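Local coordinates for reticulocyte binding protein (Streptococcus agalactiae COH1, PDB 3FAX), which is probably a surface pullulanase of the alpha-amylase family, hydrolysing alpha-1,6 branch points in glycogen-like glucans, at residues 143-148 with 188-193; 705-710 with 739-744; 750-755 with 807-812. All blocks are in the same frame, centred on the assembly; numbering follows the deposited sequence.

Contact 1 belongs to the carbohydrate-binding module 48, whereas contacts 2 and 3 lie at the other end, where the C-terminal beta domain meets the catalytic barrel. Contact 1 is on the opposite side of the chain's centre from the others: its centre lies about 59 Å from that of contact 2 and about 66 Å from that of contact 3. Contacts 2 and 3 have centres about 15 Å apart and touch, sharing neighbouring strands of one sheet: Y739 O and V751 N are 3.0 Å apart, probably hydrogen-bonded. The glycosidase barrel, whose active site should lie at the C-terminal ends of its strands, separates contact 1 from this pair; all three are structural contacts.

Contact 1: 143-148 with 188-193; sequences GSKVEA and ILDTKL
K145 meets D190 at the root of its flat carboxylate, the lysine CD lying 3.9 Å from D190 CB. The carboxylate oxygens are engaged within their own segment: OD1 takes a weak bond from K192 N at 3.3 Å, an Asx turn, while K192 NZ reaches D190 OD2 in a weak salt bridge of 3.5 Å. The contact opens an antiparallel beta ladder in the sheet of a carbohydrate-binding module 48, a small beta-sandwich domain. D190 lies just ahead of the 3-10 segment 191-193, its backbone O accepting L193 N where strand 184-189 has ended.

V146 and L189 turn to the buried face of the sheet, where V146 CB meets L189 CD1 at 3.9 Å. A beta-branched valine and a leucine suit this place because both are wholly apolar, and F243 covers both while M160 and I162 from strand 157-164 pack on the leucine. The other face carries I188 and E147 and is much more open to solvent; there the aliphatic part of K145 also brings its CD against I188 CG2. K145 is extended until the bend at its last torsion (chi4 82°) turns NZ away from D190, so K145 NZ and D190 OD2 stay 5.7 Å apart, too far for a salt bridge.

V146 and L189 are a hydrogen-bonded pair, with V146 N to L189 O at 3.0 Å and L189 N to V146 O at 2.9 Å. E147 and I188 form the next, non-hydrogen-bonded pair, and V146 O also receives a CA-H contact from I188 CA at 3.3 Å.

Contact 2: 705-710 with 739-744; sequences DAFRKL and YQTIDS
An irregular loop, 705-710, abuts the end of strand 736-742 without pairing with it, the chains coming closest at A706 and D743, whose CA atoms are 4.1 Å apart. The methyl of A706 points at the strand and fits against T741, CB to CB 3.7 Å; so small a side chain lets the loop lie this close. F707 crosses T741 at a slant, its CE1 3.9 Å from T741 OG1.

Polar groups tie down the strand's exit. K709 NZ donates to I742 O at 2.7 Å; a long chain bent at chi2 and chi4 brings the ammonium above the plane of the I742 carbonyl, 46° out of it. D705 acts as a two-pronged acceptor: its OD2 takes a weak bond from S744 OG at 2.9 Å and its OD1 another from S744 N at 3.3 Å. The carboxylate of D743, turned 69° from that of D705, is engaged instead by T704 OG1.

Here the loop between helices 685-702 and 712-718 meets the C-terminal beta domain, of the SpuA C-terminal family, and Q612 OE1 accepts K709 N. E714, I715 and E718 of the second helix pack on K709, R708 forms a salt bridge with D267 just before barrel strand 269-273, and strand 748-754 meets F707 through V751.

Contact 3: 750-755 with 807-812; sequences AVFVNA and TAIVIK
I809 O is approached by three groups of the facing strand. F752 N makes the shortest bond here, 2.7 Å and nearly straight; F752 CD2 comes to 3.5 Å, placing the oxygen at the ring's edge, in its plane; and V751 CA adds a CA-H contact. For F752, chi1 (-56°) places CG beside the backbone N, and chi2 (-102°) turns the ring so that its CD2 edge meets I809 O.

Strands 748-754 and 807-813 run antiparallel in the sheet of the C-terminal beta domain (SpuA C-terminal family), 4.7 Å between the axes of the segments and 169° between their directions. A750 with I811, F752 with I809 and N754 with T807 are the hydrogen-bonded pairs, each closed by two N-H to O bonds. Between them come the non-hydrogen-bonded pairs V751 with V810 and V753 with A808, on the opposite face. The valines lie side by side and point the same way, V751 CG1 meeting V810 CG2 at 4.1 Å. Beta-branched residues suit such extended backbone, while the methyl of A808 leaves room for L603 to pack close to the sheet.

On the face of F752, the ring reaches diagonally along the ladder, CE2 touching I811 CD1 at 3.6 Å. At the far end the amide of N754 is used by neighbours: OD1 accepts D756 N while ND2 serves I803 O and K758 O.

Both strands are interior to a five-stranded sheet, flanked by 736-742 and 775-778. Helix 594-609 covers the V751 face through L603 and V606, and strand 800-803 covers F752 and I811 with L801.

Contact 1: 143-148 with 188-193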
# COMPACT_ATOMS: atom_id res chain seq x y z
N GLY A 143 -1.38 -29.37 -19.39
CA GLY A 143 -2.61 -29.25 -18.61
C GLY A 143 -3.33 -30.55 -18.31
O GLY A 143 -4.47 -30.53 -17.84
N SER A 144 -2.68 -31.69 -18.56
CA SER A 144 -3.29 -33.00 -18.35
C SER A 144 -3.34 -33.38 -16.87
O SER A 144 -4.20 -34.17 -16.46
CB SER A 144 -2.53 -34.07 -19.14
OG SER A 144 -1.15 -34.07 -18.79
N LYS A 145 -2.43 -32.84 -16.07
CA LYS A 145 -2.45 -33.07 -14.63
C LYS A 145 -2.36 -31.76 -13.85
O LYS A 145 -1.95 -30.73 -14.39
CB LYS A 145 -1.30 -33.99 -14.20
CG LYS A 145 -1.29 -35.38 -14.84
CD LYS A 145 -0.65 -36.41 -13.92
CE LYS A 145 -0.51 -37.77 -14.58
NZ LYS A 145 0.69 -37.83 -15.44
N VAL A 146 -2.75 -31.83 -12.58
CA VAL A 146 -2.50 -30.77 -11.62
C VAL A 146 -1.97 -31.39 -10.32
O VAL A 146 -2.50 -32.39 -9.86
CB VAL A 146 -3.79 -29.96 -11.32
CG1 VAL A 146 -3.55 -28.96 -10.20
CG2 VAL A 146 -4.31 -29.28 -12.57
N GLU A 147 -0.91 -30.79 -9.75
CA GLU A 147 -0.46 -31.12 -8.38
C GLU A 147 -1.00 -30.05 -7.43
O GLU A 147 -0.59 -28.89 -7.52
CB GLU A 147 1.08 -31.14 -8.29
CG GLU A 147 1.79 -32.28 -9.05
CD GLU A 147 1.83 -32.08 -10.57
OE1 GLU A 147 1.65 -30.94 -11.04
OE2 GLU A 147 2.06 -33.08 -11.28
N ALA A 148 -1.89 -30.44 -6.51
CA ALA A 148 -2.59 -29.47 -5.65
C ALA A 148 -2.30 -29.67 -4.16
O ALA A 148 -2.44 -30.77 -3.64
CB ALA A 148 -4.08 -29.54 -5.91
N ILE A 188 -3.31 -35.37 -6.88
CA ILE A 188 -2.92 -35.19 -8.26
C ILE A 188 -4.14 -35.42 -9.12
O ILE A 188 -4.67 -36.52 -9.19
CB ILE A 188 -1.76 -36.12 -8.68
CG1 ILE A 188 -0.51 -35.79 -7.86
CG2 ILE A 188 -1.45 -35.94 -10.16
CD1 ILE A 188 0.61 -36.82 -8.00
N LEU A 189 -4.60 -34.34 -9.76
CA LEU A 189 -5.72 -34.38 -10.70
C LEU A 189 -5.21 -34.92 -12.02
O LEU A 189 -4.16 -34.49 -12.50
CB LEU A 189 -6.31 -32.97 -10.91
CG LEU A 189 -6.72 -32.20 -9.65
CD1 LEU A 189 -7.35 -30.87 -10.02
CD2 LEU A 189 -7.67 -33.01 -8.79
N ASP A 190 -5.95 -35.86 -12.59
CA ASP A 190 -5.56 -36.49 -13.85
C ASP A 190 -6.78 -37.14 -14.52
O ASP A 190 -7.92 -36.80 -14.19
CB ASP A 190 -4.41 -37.48 -13.63
CG ASP A 190 -4.72 -38.55 -12.58
OD1 ASP A 190 -5.91 -38.80 -12.26
OD2 ASP A 190 -3.75 -39.16 -12.08
N THR A 191 -6.55 -38.05 -15.46
CA THR A 191 -7.61 -38.72 -16.21
C THR A 191 -8.78 -39.27 -15.38
O THR A 191 -9.92 -39.30 -15.86
CB THR A 191 -7.02 -39.89 -17.00
OG1 THR A 191 -6.03 -40.54 -16.20
CG2 THR A 191 -6.37 -39.38 -18.29
N LYS A 192 -8.51 -39.69 -14.15
CA LYS A 192 -9.52 -40.31 -13.28
C LYS A 192 -10.78 -39.47 -13.08
O LYS A 192 -11.87 -40.03 -12.86
CB LYS A 192 -8.91 -40.64 -11.92
CG LYS A 192 -7.78 -41.67 -11.97
CD LYS A 192 -7.50 -42.27 -10.61
CE LYS A 192 -6.10 -42.89 -10.53
NZ LYS A 192 -5.05 -41.85 -10.30
N LEU A 193 -10.65 -38.15 -13.13
CA LEU A 193 -11.79 -37.25 -12.97
C LEU A 193 -12.52 -36.95 -14.29
O LEU A 193 -13.50 -36.20 -14.29
CB LEU A 193 -11.34 -35.95 -12.29
CG LEU A 193 -10.66 -36.08 -10.93
CD1 LEU A 193 -10.33 -34.70 -10.38
CD2 LEU A 193 -11.51 -36.87 -9.93

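Contact 2: 705-710 with 739-744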
# COMPACT_ATOMS: atom_id res chain seq x y z
N ASP A 705 22.41 14.73 -9.16
CA ASP A 705 22.34 14.04 -7.88
C ASP A 705 22.42 14.99 -6.68
O ASP A 705 22.58 14.55 -5.54
CB ASP A 705 23.40 12.93 -7.78
CG ASP A 705 24.83 13.47 -7.77
OD1 ASP A 705 25.11 14.48 -7.08
OD2 ASP A 705 25.68 12.85 -8.45
N ALA A 706 22.31 16.29 -6.92
CA ALA A 706 22.17 17.26 -5.84
C ALA A 706 20.88 17.01 -5.06
O ALA A 706 20.83 17.25 -3.86
CB ALA A 706 22.19 18.68 -6.39
N PHE A 707 19.85 16.53 -5.75
CA PHE A 707 18.55 16.28 -5.15
C PHE A 707 18.31 14.81 -4.79
O PHE A 707 17.29 14.48 -4.20
CB PHE A 707 17.46 16.78 -6.09
CG PHE A 707 17.59 18.24 -6.42
CD1 PHE A 707 17.48 19.19 -5.42
CD2 PHE A 707 17.84 18.65 -7.72
CE1 PHE A 707 17.61 20.53 -5.71
CE2 PHE A 707 17.97 20.00 -8.01
CZ PHE A 707 17.85 20.94 -7.01
N ARG A 708 19.27 13.95 -5.15
CA ARG A 708 19.17 12.52 -4.94
C ARG A 708 20.43 12.00 -4.25
O ARG A 708 21.07 11.06 -4.73
CB ARG A 708 18.97 11.80 -6.28
CG ARG A 708 18.20 12.60 -7.31
CD ARG A 708 17.85 11.74 -8.51
NE ARG A 708 19.00 11.00 -9.03
CZ ARG A 708 19.88 11.46 -9.91
NH1 ARG A 708 19.78 12.68 -10.41
NH2 ARG A 708 20.88 10.68 -10.30
N LYS A 709 20.79 12.61 -3.13
CA LYS A 709 21.98 12.20 -2.38
C LYS A 709 21.75 10.88 -1.66
O LYS A 709 20.62 10.43 -1.54
CB LYS A 709 22.41 13.30 -1.42
CG LYS A 709 22.87 14.57 -2.13
CD LYS A 709 23.94 15.33 -1.36
CE LYS A 709 24.76 16.24 -2.28
NZ LYS A 709 23.92 17.33 -2.84
N LEU A 710 22.84 10.27 -1.18
CA LEU A 710 22.83 8.88 -0.70
C LEU A 710 22.86 8.74 0.81
O LEU A 710 22.22 7.83 1.34
CB LEU A 710 24.02 8.10 -1.29
CG LEU A 710 24.20 8.06 -2.81
CD1 LEU A 710 24.90 9.33 -3.33
CD2 LEU A 710 24.97 6.81 -3.23
N TYR A 739 17.46 27.10 -0.06
CA TYR A 739 18.54 26.19 0.30
C TYR A 739 19.44 25.90 -0.89
O TYR A 739 18.99 25.91 -2.03
CB TYR A 739 17.96 24.88 0.86
CG TYR A 739 16.79 24.30 0.08
CD1 TYR A 739 16.99 23.36 -0.93
CD2 TYR A 739 15.48 24.67 0.37
CE1 TYR A 739 15.92 22.81 -1.64
CE2 TYR A 739 14.40 24.14 -0.34
CZ TYR A 739 14.63 23.20 -1.33
OH TYR A 739 13.55 22.68 -2.02
N GLN A 740 20.73 25.67 -0.62
CA GLN A 740 21.71 25.32 -1.65
C GLN A 740 22.03 23.84 -1.64
O GLN A 740 22.06 23.23 -0.57
CB GLN A 740 23.02 26.07 -1.45
CG GLN A 740 23.31 27.12 -2.51
CD GLN A 740 24.79 27.47 -2.61
OE1 GLN A 740 25.62 26.95 -1.87
NE2 GLN A 740 25.11 28.37 -3.53
N THR A 741 22.28 23.28 -2.82
CA THR A 741 22.83 21.93 -2.93
C THR A 741 23.98 21.93 -3.93
O THR A 741 24.15 22.89 -4.68
CB THR A 741 21.78 20.90 -3.41
OG1 THR A 741 20.47 21.43 -3.24
CG2 THR A 741 21.91 19.62 -2.62
N ILE A 742 24.75 20.85 -3.92
CA ILE A 742 25.86 20.65 -4.86
C ILE A 742 25.87 19.20 -5.33
O ILE A 742 25.88 18.29 -4.50
CB ILE A 742 27.24 20.91 -4.20
CG1 ILE A 742 27.22 22.18 -3.34
CG2 ILE A 742 28.32 21.01 -5.28
CD1 ILE A 742 28.60 22.59 -2.81
N ASP A 743 25.87 18.98 -6.64
CA ASP A 743 26.07 17.62 -7.16
C ASP A 743 27.57 17.35 -7.33
O ASP A 743 28.39 18.23 -7.06
CB ASP A 743 25.27 17.37 -8.45
CG ASP A 743 25.73 18.20 -9.63
OD1 ASP A 743 26.69 18.99 -9.49
OD2 ASP A 743 25.12 18.06 -10.71
N SER A 744 27.91 16.14 -7.75
CA SER A 744 29.31 15.73 -7.89
C SER A 744 29.76 15.81 -9.34
O SER A 744 30.21 16.86 -9.79
CB SER A 744 29.49 14.30 -7.38
OG SER A 744 28.47 13.46 -7.89

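Contact 3: 750-755 with 807-812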
# COMPACT_ATOMS: atom_id res chain seq x y z
N ALA A 750 20.46 26.29 -6.29
CA ALA A 750 19.82 27.02 -5.21
C ALA A 750 18.33 27.09 -5.48
O ALA A 750 17.92 27.59 -6.52
CB ALA A 750 20.40 28.41 -5.10
N VAL A 751 17.54 26.59 -4.55
CA VAL A 751 16.09 26.63 -4.68
C VAL A 751 15.55 27.68 -3.72
O VAL A 751 15.88 27.66 -2.54
CB VAL A 751 15.44 25.25 -4.36
CG1 VAL A 751 13.94 25.31 -4.62
CG2 VAL A 751 16.07 24.16 -5.20
N PHE A 752 14.75 28.60 -4.25
CA PHE A 752 14.11 29.64 -3.46
C PHE A 752 12.60 29.46 -3.55
O PHE A 752 12.07 29.30 -4.64
CB PHE A 752 14.47 31.03 -4.00
CG PHE A 752 15.96 31.30 -4.09
CD1 PHE A 752 16.59 32.08 -3.14
CD2 PHE A 752 16.71 30.78 -5.14
CE1 PHE A 752 17.95 32.34 -3.22
CE2 PHE A 752 18.07 31.02 -5.23
CZ PHE A 752 18.69 31.81 -4.27
N VAL A 753 11.92 29.48 -2.41
CA VAL A 753 10.46 29.32 -2.42
C VAL A 753 9.79 30.39 -1.56
O VAL A 753 9.85 30.36 -0.33
CB VAL A 753 10.04 27.91 -1.93
CG1 VAL A 753 8.58 27.64 -2.30
CG2 VAL A 753 10.95 26.83 -2.51
N ASN A 754 9.16 31.35 -2.22
CA ASN A 754 8.36 32.36 -1.53
C ASN A 754 6.88 31.96 -1.53
O ASN A 754 6.15 32.20 -2.49
CB ASN A 754 8.55 33.73 -2.18
CG ASN A 754 7.84 34.85 -1.43
OD1 ASN A 754 7.26 34.62 -0.37
ND2 ASN A 754 7.90 36.06 -1.98
N ALA A 755 6.44 31.34 -0.44
CA ALA A 755 5.03 31.00 -0.26
C ALA A 755 4.23 32.15 0.39
O ALA A 755 3.05 31.98 0.70
CB ALA A 755 4.90 29.72 0.57
N THR A 807 5.84 32.27 -5.55
CA THR A 807 6.73 32.01 -6.68
C THR A 807 7.93 31.21 -6.24
O THR A 807 8.44 31.40 -5.14
CB THR A 807 7.23 33.33 -7.29
OG1 THR A 807 6.16 34.29 -7.33
CG2 THR A 807 7.79 33.10 -8.70
N ALA A 808 8.40 30.32 -7.12
CA ALA A 808 9.61 29.53 -6.88
C ALA A 808 10.70 29.87 -7.90
O ALA A 808 10.41 30.02 -9.10
CB ALA A 808 9.29 28.04 -6.94
N ILE A 809 11.94 29.96 -7.43
CA ILE A 809 13.09 30.26 -8.28
C ILE A 809 14.15 29.20 -8.05
O ILE A 809 14.41 28.82 -6.90
CB ILE A 809 13.71 31.65 -7.95
CG1 ILE A 809 12.67 32.76 -8.10
CG2 ILE A 809 14.92 31.94 -8.85
CD1 ILE A 809 11.98 32.79 -9.45
N VAL A 810 14.76 28.71 -9.13
CA VAL A 810 15.93 27.84 -9.02
C VAL A 810 17.05 28.37 -9.88
O VAL A 810 16.84 28.67 -11.05
CB VAL A 810 15.62 26.39 -9.43
CG1 VAL A 810 16.86 25.52 -9.25
CG2 VAL A 810 14.47 25.83 -8.61
N ILE A 811 18.25 28.48 -9.30
CA ILE A 811 19.44 28.92 -10.02
C ILE A 811 20.47 27.80 -10.13
O ILE A 811 20.69 27.06 -9.18
CB ILE A 811 20.14 30.10 -9.31
CG1 ILE A 811 19.14 31.22 -8.99
CG2 ILE A 811 21.28 30.63 -10.17
CD1 ILE A 811 19.72 32.34 -8.15
N LYS A 812 21.10 27.68 -11.30
CA LYS A 812 22.20 26.75 -11.50
C LYS A 812 23.50 27.53 -11.68
O LYS A 812 23.55 28.46 -12.48
CB LYS A 812 21.93 25.88 -12.73
CG LYS A 812 23.04 24.87 -13.07
CD LYS A 812 22.87 24.31 -14.47
CE LYS A 812 23.97 23.33 -14.82
NZ LYS A 812 23.79 22.75 -16.18